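Local structure of regulatory protein (Bacillus megaterium, 4UA1) at residues Val46-Phe51 with Lys67-Val72. The protein binds mercury(II) and DNA, and probably switches from repressing to activating transcription of the mercury resistance operon when the metal ion binds. Numbering follows the deposited sequence.
Sequences VDRLHF and KLLGVV
Leu69 of helix 62-74 packs against both Arg48 and Phe51 of helix 44-57. Leu69 CB points at the partner helix and already lies 4.1 Å from Arg48 NH1. Leu69 CG comes next, at 4.0 Å from the same Arg48 NH1. A chi2 of 179° sets Leu69 CD1 anti to CA, at the far end of the side chain, while CD2 branches towards Phe51. Leu69 CD1 makes the closest approach, 3.5 Å to Arg48 NH1. CD2 touches both partners. Leu69 CD2 sits over one face of the Arg48 guanidinium, off towards the rim, 3.8 Å from Arg48 CZ. It also meets the edge of the Phe51 ring, near the ring plane, with Leu69 CD2 3.9 Å from Phe51 CE2. Leu68 adds its CD2 at 4.2 Å from Phe51 CZ, approaching the ring obliquely.

Both segments belong to the MerR-type DNA-binding domain, of the helix-turn-helix clan. The contact joins its helices 44-57 and 62-74. The axes of segments 46-51 and 67-72 run at 132° to each other and come no closer than 13.2 Å. Side chains alone bridge that distance, and no hydrogen bond crosses between the segments.

The Arg48 chain is extended at first and bends at chi3 (-90°), which turns the flat group across the Leu69 methyl. Arg48 NH2 forms a salt bridge with Asp73, just beyond the segment, which probably helps hold the guanidinium in place against the leucine. The apolar layer continues around Phe51 and Leu68, which both touch Met82 of the long helix 78-112. Phe51 also packs on Leu129 of the second subunit.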
loop_
_atom_site.group_PDB
_atom_site.type_symbol
_atom_site.label_atom_id
_atom_site.label_comp_id
_atom_site.label_asym_id
_atom_site.label_seq_id
_atom_site.Cartn_x
_atom_site.Cartn_y
_atom_site.Cartn_z
ATOM N N VAL B 46 9.816 21.316 -13.553
ATOM C CA VAL B 46 10.539 20.068 -13.702
ATOM C C VAL B 46 11.046 19.671 -12.332
ATOM O O VAL B 46 10.878 18.531 -11.900
ATOM C CB VAL B 46 11.703 20.197 -14.691
ATOM C CG1 VAL B 46 12.592 18.950 -14.651
ATOM C CG2 VAL B 46 11.164 20.453 -16.080
ATOM N N ASP B 47 11.655 20.645 -11.661
ATOM C CA ASP B 47 12.132 20.504 -10.286
ATOM C C ASP B 47 11.009 20.172 -9.286
ATOM O O ASP B 47 11.164 19.261 -8.461
ATOM C CB ASP B 47 12.902 21.775 -9.886
ATOM C CG ASP B 47 14.216 21.933 -10.686
ATOM O OD1 ASP B 47 14.725 20.909 -11.210
ATOM O OD2 ASP B 47 14.734 23.065 -10.808
ATOM N N ARG B 48 9.886 20.892 -9.355
ATOM C CA ARG B 48 8.792 20.650 -8.425
ATOM C C ARG B 48 8.239 19.246 -8.619
ATOM O O ARG B 48 7.869 18.565 -7.666
ATOM C CB ARG B 48 7.681 21.679 -8.573
ATOM C CG ARG B 48 6.581 21.457 -7.550
ATOM C CD ARG B 48 5.629 22.618 -7.449
ATOM N NE ARG B 48 6.110 23.566 -6.448
ATOM C CZ ARG B 48 5.389 24.045 -5.442
ATOM N NH1 ARG B 48 4.116 23.705 -5.294
ATOM N NH2 ARG B 48 5.943 24.899 -4.599
ATOM N N LEU B 49 8.190 18.819 -9.865
ATOM C CA LEU B 49 7.731 17.492 -10.187
ATOM C C LEU B 49 8.728 16.406 -9.753
ATOM O O LEU B 49 8.300 15.320 -9.343
ATOM C CB LEU B 49 7.448 17.409 -11.683
ATOM C CG LEU B 49 6.703 16.193 -12.226
ATOM C CD1 LEU B 49 5.429 16.036 -11.474
ATOM C CD2 LEU B 49 6.438 16.342 -13.733
ATOM N N HIS B 50 10.038 16.668 -9.845
ATOM C CA HIS B 50 11.032 15.734 -9.272
ATOM C C HIS B 50 10.789 15.581 -7.788
ATOM O O HIS B 50 10.689 14.465 -7.267
ATOM C CB HIS B 50 12.482 16.198 -9.487
ATOM C CG HIS B 50 13.055 15.791 -10.803
ATOM N ND1 HIS B 50 13.148 14.475 -11.196
ATOM C CD2 HIS B 50 13.533 16.528 -11.836
ATOM C CE1 HIS B 50 13.673 14.417 -12.408
ATOM N NE2 HIS B 50 13.912 15.649 -12.821
ATOM N N PHE B 51 10.692 16.737 -7.131
ATOM C CA PHE B 51 10.482 16.825 -5.703
ATOM C C PHE B 51 9.249 15.982 -5.300
ATOM O O PHE B 51 9.297 15.159 -4.367
ATOM C CB PHE B 51 10.293 18.297 -5.319
ATOM C CG PHE B 51 10.114 18.532 -3.843
ATOM C CD1 PHE B 51 10.822 17.785 -2.909
ATOM C CD2 PHE B 51 9.233 19.498 -3.388
ATOM C CE1 PHE B 51 10.655 17.996 -1.552
ATOM C CE2 PHE B 51 9.061 19.722 -2.036
ATOM C CZ PHE B 51 9.767 18.965 -1.116
ATOM N N LYS B 67 -0.436 19.498 1.536
ATOM C CA LYS B 67 -0.307 20.317 2.730
ATOM C C LYS B 67 1.098 20.912 2.815
ATOM O O LYS B 67 1.270 22.145 2.839
ATOM C CB LYS B 67 -0.631 19.486 3.975
ATOM N N LEU B 68 2.088 20.024 2.790
ATOM C CA LEU B 68 3.492 20.383 2.910
ATOM C C LEU B 68 3.835 21.503 1.954
ATOM O O LEU B 68 4.435 22.496 2.352
ATOM C CB LEU B 68 4.374 19.154 2.644
ATOM C CG LEU B 68 5.905 19.234 2.546
ATOM C CD1 LEU B 68 6.554 17.862 2.777
ATOM C CD2 LEU B 68 6.367 19.765 1.186
ATOM N N LEU B 69 3.448 21.343 0.695
ATOM C CA LEU B 69 3.754 22.344 -0.299
ATOM C C LEU B 69 3.084 23.683 0.014
ATOM O O LEU B 69 3.683 24.735 -0.201
ATOM C CB LEU B 69 3.355 21.859 -1.693
ATOM C CG LEU B 69 4.326 20.919 -2.413
ATOM C CD1 LEU B 69 3.762 20.523 -3.775
ATOM C CD2 LEU B 69 5.692 21.592 -2.561
ATOM N N GLY B 70 1.864 23.649 0.549
ATOM C CA GLY B 70 1.218 24.890 0.947
ATOM C C GLY B 70 2.007 25.645 1.997
ATOM O O GLY B 70 2.254 26.866 1.887
ATOM N N VAL B 71 2.407 24.904 3.025
ATOM C CA VAL B 71 3.186 25.453 4.129
ATOM C C VAL B 71 4.548 25.987 3.672
ATOM O O VAL B 71 4.873 27.158 3.899
ATOM C CB VAL B 71 3.364 24.395 5.243
ATOM C CG1 VAL B 71 4.234 24.911 6.357
ATOM C CG2 VAL B 71 2.002 24.011 5.795
ATOM N N VAL B 72 5.343 25.155 3.007
ATOM C CA VAL B 72 6.670 25.603 2.604
ATOM C C VAL B 72 6.554 26.806 1.674
ATOM O O VAL B 72 7.258 27.799 1.847
ATOM C CB VAL B 72 7.489 24.498 1.885
ATOM C CG1 VAL B 72 8.859 25.037 1.488
ATOM C CG2 VAL B 72 7.632 23.260 2.766
#